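Alpha/beta hydrolase fold protein (Sphaerobacter thermophilus, PDB 3R0V) probably acts as a hydrolase of the alpha/beta hydrolase family and binds d-malate in a pocket of the fold. Local coordinates at residues 223-228 against 235-240; 14-19 against 34-39; 103-106 against 110-113. All coordinates share one frame; numbering follows the deposited sequence. Where two conformers were deposited one is given.

Interaction 1 (223-228 against 235-240)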
# COMPACT_ATOMS: atom_id res chain seq x y z
N HIS A 223 -15.77 6.94 -2.44
CA HIS A 223 -15.79 8.39 -2.24
C HIS A 223 -14.38 8.94 -2.10
O HIS A 223 -14.08 10.02 -2.62
CB HIS A 223 -16.63 8.77 -1.03
CG HIS A 223 -18.03 8.25 -1.09
ND1 HIS A 223 -18.79 8.05 0.04
CD2 HIS A 223 -18.79 7.85 -2.13
CE1 HIS A 223 -19.97 7.56 -0.30
NE2 HIS A 223 -20.00 7.45 -1.62
N THR A 224 -13.52 8.22 -1.38
CA THR A 224 -12.12 8.62 -1.27
C THR A 224 -11.43 8.63 -2.62
O THR A 224 -10.71 9.58 -2.95
CB THR A 224 -11.42 7.69 -0.29
OG1 THR A 224 -11.92 7.98 1.02
CG2 THR A 224 -9.90 7.90 -0.34
N ALA A 225 -11.67 7.60 -3.42
CA ALA A 225 -11.04 7.52 -4.73
C ALA A 225 -11.48 8.69 -5.61
O ALA A 225 -10.66 9.34 -6.27
CB ALA A 225 -11.36 6.19 -5.40
N GLN A 226 -12.77 8.98 -5.60
CA GLN A 226 -13.30 10.09 -6.38
C GLN A 226 -12.65 11.39 -5.95
O GLN A 226 -12.28 12.23 -6.78
CB GLN A 226 -14.82 10.18 -6.19
CG GLN A 226 -15.52 11.09 -7.22
CD GLN A 226 -15.51 12.57 -6.84
OE1 GLN A 226 -15.66 13.43 -7.71
NE2 GLN A 226 -15.36 12.86 -5.55
N GLU A 227 -12.53 11.59 -4.64
CA GLU A 227 -11.98 12.84 -4.15
C GLU A 227 -10.50 12.96 -4.51
O GLU A 227 -10.06 14.02 -4.93
CB GLU A 227 -12.16 13.01 -2.65
CG GLU A 227 -11.53 14.32 -2.16
CD GLU A 227 -11.91 14.71 -0.73
OE1 GLU A 227 -13.08 14.50 -0.33
OE2 GLU A 227 -11.03 15.24 -0.01
N LEU A 228 -9.74 11.89 -4.35
CA LEU A 228 -8.32 11.94 -4.70
C LEU A 228 -8.13 12.25 -6.18
O LEU A 228 -7.25 13.02 -6.55
CB LEU A 228 -7.62 10.62 -4.37
CG LEU A 228 -7.35 10.41 -2.88
CD1 LEU A 228 -6.95 8.97 -2.60
CD2 LEU A 228 -6.27 11.36 -2.41
N ALA A 235 -5.15 13.44 -12.67
CA ALA A 235 -5.53 12.11 -12.21
C ALA A 235 -6.81 11.60 -12.84
O ALA A 235 -7.76 12.36 -13.05
CB ALA A 235 -5.68 12.09 -10.70
N ARG A 236 -6.83 10.31 -13.12
CA ARG A 236 -8.07 9.66 -13.54
C ARG A 236 -8.51 8.63 -12.52
O ARG A 236 -7.70 8.15 -11.71
CB ARG A 236 -7.88 8.99 -14.89
CG ARG A 236 -7.72 9.96 -16.05
CD ARG A 236 -7.65 9.19 -17.35
NE ARG A 236 -7.36 10.05 -18.49
CZ ARG A 236 -7.25 9.60 -19.74
NH1 ARG A 236 -7.41 8.30 -19.99
NH2 ARG A 236 -6.98 10.43 -20.73
N TYR A 237 -9.78 8.28 -12.59
CA TYR A 237 -10.41 7.38 -11.63
C TYR A 237 -11.01 6.20 -12.38
O TYR A 237 -11.90 6.37 -13.21
CB TYR A 237 -11.49 8.16 -10.87
CG TYR A 237 -12.43 7.36 -9.99
CD1 TYR A 237 -12.02 6.18 -9.37
CD2 TYR A 237 -13.73 7.79 -9.79
CE1 TYR A 237 -12.90 5.46 -8.57
CE2 TYR A 237 -14.61 7.09 -9.00
CZ TYR A 237 -14.19 5.92 -8.39
OH TYR A 237 -15.09 5.22 -7.60
N VAL A 238 -10.51 4.99 -12.09
CA VAL A 238 -10.99 3.79 -12.75
C VAL A 238 -11.56 2.82 -11.72
O VAL A 238 -10.95 2.57 -10.68
CB VAL A 238 -9.85 3.07 -13.52
CG1 VAL A 238 -10.32 1.74 -14.11
CG2 VAL A 238 -9.30 3.97 -14.61
N THR A 239 -12.73 2.25 -12.03
CA THR A 239 -13.26 1.15 -11.23
C THR A 239 -13.00 -0.15 -11.98
O THR A 239 -13.42 -0.31 -13.13
CB THR A 239 -14.78 1.29 -10.98
OG1 THR A 239 -15.03 2.52 -10.29
CG2 THR A 239 -15.30 0.12 -10.16
N LEU A 240 -12.29 -1.06 -11.35
CA LEU A 240 -11.91 -2.31 -11.99
C LEU A 240 -13.09 -3.25 -12.18
O LEU A 240 -14.13 -3.07 -11.54
CB LEU A 240 -10.81 -3.01 -11.20
CG LEU A 240 -9.54 -2.19 -11.00
CD1 LEU A 240 -8.56 -3.04 -10.19
CD2 LEU A 240 -8.91 -1.77 -12.33

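Interaction 2 (14-19 against 34-39)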
# COMPACT_ATOMS: atom_id res chain seq x y z
N PRO A 14 18.83 -2.59 5.83
CA PRO A 14 18.81 -3.34 4.57
C PRO A 14 17.37 -3.60 4.12
O PRO A 14 16.56 -4.13 4.89
CB PRO A 14 19.49 -4.65 4.93
CG PRO A 14 19.27 -4.80 6.41
CD PRO A 14 19.29 -3.40 6.97
N ILE A 15 17.06 -3.20 2.89
CA ILE A 15 15.74 -3.39 2.30
C ILE A 15 15.84 -4.44 1.20
O ILE A 15 16.56 -4.26 0.21
CB ILE A 15 15.18 -2.08 1.71
CG1 ILE A 15 15.18 -0.99 2.79
CG2 ILE A 15 13.76 -2.29 1.13
CD1 ILE A 15 14.24 -1.24 3.98
N ALA A 16 15.13 -5.56 1.39
CA ALA A 16 15.19 -6.69 0.47
C ALA A 16 14.24 -6.50 -0.70
O ALA A 16 13.12 -6.01 -0.54
CB ALA A 16 14.86 -8.00 1.22
N PHE A 17 14.67 -6.91 -1.89
CA PHE A 17 13.86 -6.73 -3.08
C PHE A 17 14.23 -7.75 -4.13
O PHE A 17 15.25 -8.44 -4.03
CB PHE A 17 14.05 -5.32 -3.68
CG PHE A 17 15.40 -5.12 -4.31
CD1 PHE A 17 15.57 -5.23 -5.69
CD2 PHE A 17 16.50 -4.82 -3.54
CE1 PHE A 17 16.82 -5.06 -6.27
CE2 PHE A 17 17.75 -4.64 -4.12
CZ PHE A 17 17.90 -4.76 -5.49
N GLU A 18 13.38 -7.87 -5.15
CA GLU A 18 13.71 -8.66 -6.31
C GLU A 18 13.25 -7.96 -7.58
O GLU A 18 12.27 -7.22 -7.56
CB GLU A 18 13.15 -10.08 -6.22
CG GLU A 18 11.66 -10.17 -6.05
CD GLU A 18 11.20 -11.61 -5.87
OE1 GLU A 18 11.03 -12.32 -6.88
OE2 GLU A 18 11.04 -12.04 -4.71
N ARG A 19 13.99 -8.19 -8.67
CA ARG A 19 13.70 -7.61 -9.97
C ARG A 19 13.26 -8.70 -10.92
O ARG A 19 13.80 -9.81 -10.89
CB ARG A 19 14.96 -7.02 -10.60
CG ARG A 19 15.62 -5.86 -9.92
CD ARG A 19 16.52 -5.13 -10.94
NE ARG A 19 17.36 -4.12 -10.31
CZ ARG A 19 18.44 -4.41 -9.59
NH1 ARG A 19 18.79 -5.68 -9.42
NH2 ARG A 19 19.15 -3.44 -9.04
N SER A 34 1.51 -6.67 4.22
CA SER A 34 2.07 -7.21 2.98
C SER A 34 3.56 -7.46 3.12
O SER A 34 4.25 -6.83 3.92
CB SER A 34 1.88 -6.20 1.86
OG SER A 34 2.78 -5.11 2.04
N THR A 35 4.06 -8.39 2.31
CA THR A 35 5.50 -8.50 2.06
C THR A 35 5.65 -8.49 0.55
O THR A 35 4.67 -8.32 -0.17
CB THR A 35 6.09 -9.78 2.62
OG1 THR A 35 5.57 -10.91 1.91
CG2 THR A 35 5.79 -9.92 4.12
N ARG A 36 6.87 -8.69 0.07
CA ARG A 36 7.10 -8.62 -1.37
C ARG A 36 6.37 -9.74 -2.11
O ARG A 36 6.01 -9.58 -3.28
CB ARG A 36 8.60 -8.59 -1.69
CG ARG A 36 9.35 -9.91 -1.59
CD ARG A 36 10.85 -9.64 -1.70
NE ARG A 36 11.63 -10.81 -2.09
CZ ARG A 36 12.31 -11.55 -1.22
NH1 ARG A 36 12.99 -12.61 -1.63
NH2 ARG A 36 12.30 -11.23 0.07
N ALA A 37 6.13 -10.86 -1.44
CA ALA A 37 5.41 -11.98 -2.05
C ALA A 37 4.05 -11.55 -2.60
O ALA A 37 3.58 -12.09 -3.61
CB ALA A 37 5.23 -13.12 -1.05
N GLY A 38 3.42 -10.59 -1.93
CA GLY A 38 2.08 -10.16 -2.29
C GLY A 38 1.98 -9.63 -3.70
O GLY A 38 0.94 -9.73 -4.35
N GLY A 39 3.07 -9.05 -4.17
CA GLY A 39 3.07 -8.42 -5.48
C GLY A 39 3.53 -9.36 -6.57
O GLY A 39 3.46 -9.01 -7.74

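Interaction 3 (103-106 against 110-113)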
# COMPACT_ATOMS: atom_id res chain seq x y z
N LEU A 103 2.48 10.08 -0.35
CA LEU A 103 3.37 10.88 0.48
C LEU A 103 4.75 11.02 -0.17
O LEU A 103 5.34 12.10 -0.17
CB LEU A 103 3.50 10.27 1.87
CG LEU A 103 2.23 10.29 2.72
CD1 LEU A 103 2.49 9.47 3.97
CD2 LEU A 103 1.88 11.72 3.08
N ALA A 104 5.26 9.93 -0.73
CA ALA A 104 6.58 9.95 -1.36
C ALA A 104 6.58 10.87 -2.58
O ALA A 104 7.52 11.64 -2.79
CB ALA A 104 7.00 8.53 -1.76
N ALA A 105 5.52 10.80 -3.37
CA ALA A 105 5.38 11.66 -4.54
C ALA A 105 5.32 13.13 -4.12
O ALA A 105 5.99 13.98 -4.72
CB ALA A 105 4.14 11.28 -5.34
N ALA A 106 4.55 13.43 -3.08
CA ALA A 106 4.42 14.79 -2.60
C ALA A 106 5.74 15.30 -2.02
O ALA A 106 5.99 16.51 -2.01
CB ALA A 106 3.31 14.87 -1.54
N PRO A 110 11.60 10.69 -7.19
CA PRO A 110 11.53 10.60 -8.66
C PRO A 110 10.59 9.50 -9.14
O PRO A 110 11.00 8.48 -9.72
CB PRO A 110 12.98 10.33 -9.06
CG PRO A 110 13.58 9.66 -7.88
CD PRO A 110 12.91 10.27 -6.67
N ILE A 111 9.30 9.73 -8.88
CA ILE A 111 8.21 8.89 -9.36
C ILE A 111 7.65 9.56 -10.61
O ILE A 111 7.19 10.71 -10.55
CB ILE A 111 7.12 8.76 -8.27
CG1 ILE A 111 7.72 8.11 -7.01
CG2 ILE A 111 5.95 7.93 -8.78
CD1 ILE A 111 6.78 8.06 -5.81
N THR A 112 7.70 8.86 -11.74
CA THR A 112 7.36 9.50 -13.00
C THR A 112 5.88 9.35 -13.38
O THR A 112 5.31 10.24 -14.01
CB THR A 112 8.25 9.01 -14.14
OG1 THR A 112 8.21 7.58 -14.18
CG2 THR A 112 9.69 9.46 -13.90
N ARG A 113 5.26 8.24 -12.97
CA ARG A 113 3.82 8.00 -13.11
C ARG A 113 3.39 7.24 -11.87
O ARG A 113 4.13 6.40 -11.39
CB ARG A 113 3.51 7.16 -14.35
CG ARG A 113 3.94 7.80 -15.67
CD ARG A 113 3.51 6.96 -16.87
NE ARG A 113 3.79 7.64 -18.13
CZ ARG A 113 2.86 8.25 -18.86
NH1 ARG A 113 1.59 8.25 -18.46
NH2 ARG A 113 3.20 8.86 -19.99

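Interaction 1 (223-228 against 235-240)
One face of the Tyr237 ring is laid against the backbone of Gln226: Gln226 N stands 4.3 Å above the ring plane, over its centre, and Gln226 CA approaches Tyr237 CD2 to 4.1 Å. Ala225 meets the same ring obliquely, its CB 3.6 Å from Tyr237 CE1 and also near Tyr237 CD1 and CZ. With CG anti to the strand nitrogen (chi1 170°), the ring is carried off strand 235-239 onto the helix. Gln226 contributes mainly its root: Gln226 CB lies 4.2 Å from Tyr237 CE2, and the bend at chi2 (-85°) takes the amide away from the tyrosine. No hydrogen bond crosses the contact; the phenol is held instead by Asp213, whose OD2 is bonded to Tyr237 OH while its OD1 is bonded to Thr239 OG1. Were the tyrosine replaced by an alanine, Asp213 OD2 would probably lose this partner and a gap would open beside Ala225 and the backbone of Gln226. The contact illustrates how a helix is seated on the strand that follows it: helix 219-231 links the parallel neighbours 209-213 and 235-239 in a beta-alpha-beta unit, Ala225 also reaching Val211 on the first strand while Tyr237 covers the helix from the second, the outermost strand on that side of the mixed sheet.

Interaction 2 (14-19 against 34-39)
Arg36 and Glu18 form a salt bridge through one nitrogen and one oxygen: Arg36 NE donates to Glu18 OE2 at 3.0 Å, with an N-H...O angle of 155°. The acceptor lies at the guanidinium edge, tilted a little from its plane, and accepts the hydrogen bond with the anti lone pair of Glu18 OE2, the one directed away from the other carboxylate oxygen. Arg36 NH1 stands farther off, 3.7 Å from Glu18 OE2, and the bridge rests on the single NE bond; the two flat groups are turned 53° apart. The side chains cross at about a right angle. In both residues CG sits between the backbone N and the carbonyl carbon, and beyond it Arg36 stays extended as far as NE, reaching over from its loop to the chain just beyond strand 14-16.

The loop after strand 25-29 commonly supplies part of the oxyanion hole in this fold; here its Gly31 and Ala32 line the d-malate pocket, and the contact lies farther along, away from that pocket. The other segment leaves the small antiparallel pair of strands 6-8 and 14-16.

Arg36 NH2 has its own acids, in salt bridges with Asp56 and Asp62, and the gathered carboxylates probably stabilise the arginine's positive charge. Ala16 CB lies 4.3 Å from Arg36 NH2, an apolar neighbour beside this charged end. Within the loop, Gly38 N is bonded to Thr35 O and Gly39 N to Arg36 O, two backbone bonds that curl the chain where Arg36 departs.

Interaction 3 (103-106 against 110-113)
Ile111 meets Ala104 and Ala105 end-on, with the terminal methyl CD1 carrying the whole contact. Ile111 CD1 rests 3.9 Å from Ala105 N and 4.1 Å from Ala104 CB, which sets the methyl against the helix surface where the backbone passes from one alanine to the next. Ala105 CB, 4.2 Å from Ile111 CD1, adds a second methyl. The two alanines present themselves differently: the Ala104 CB is directed at the strand segment, whereas that of Ala105 points past it, yet its CB still comes within contact of the methyl.

The torsions of Ile111 explain the reach. CG1 lies anti to the carbonyl carbon (chi1 -61°), and the extended second torsion (chi2 174°) then sends CD1 straight on to the helix; CG2, the other branch, is turned along a different direction and does not join in. The short alanine side chains probably allow the methyl to come into contact with main-chain atoms, with Ala105 CA and Ile111 CA 6.2 Å apart. No hydrogen bond crosses, and the contact is purely one of apolar packing. Ile82 and Val91 also touch Ile111, while Leu78 of helix 71-84 touches Ala104, which places the contact in the buried layer between helices and sheet.

Helix 96-106 here packs on the start of strand 111-117, completing the beta-alpha-beta crossover that begins with strand 89-94. In this fold the turn between that first strand and the helix is the nucleophile elbow, and the Gly93, Ser95, Gly97 pattern is consistent with one here.

From the N terminus the three contacts follow one another in series, none nested in or crossing another. Interaction 2 comes first, closing a loop that contains strands 20-21 and 25-29 and tying the small N-terminal pair of strands to the approach to helix 40-46. Interaction 3 then closes a tight turn from helix 96-106 into strand 111-117, near the middle of the mixed sheet. Interaction 1 repeats the helix-to-next-strand principle at the sheet's far edge, between 223-228 and 235-240. Interactions 1 and 3 thus serve one sheet, their centres about 18 Å apart, whereas interactions 1 and 2 lie on opposite sides of the chain's centre, with about 27 Å between their centres.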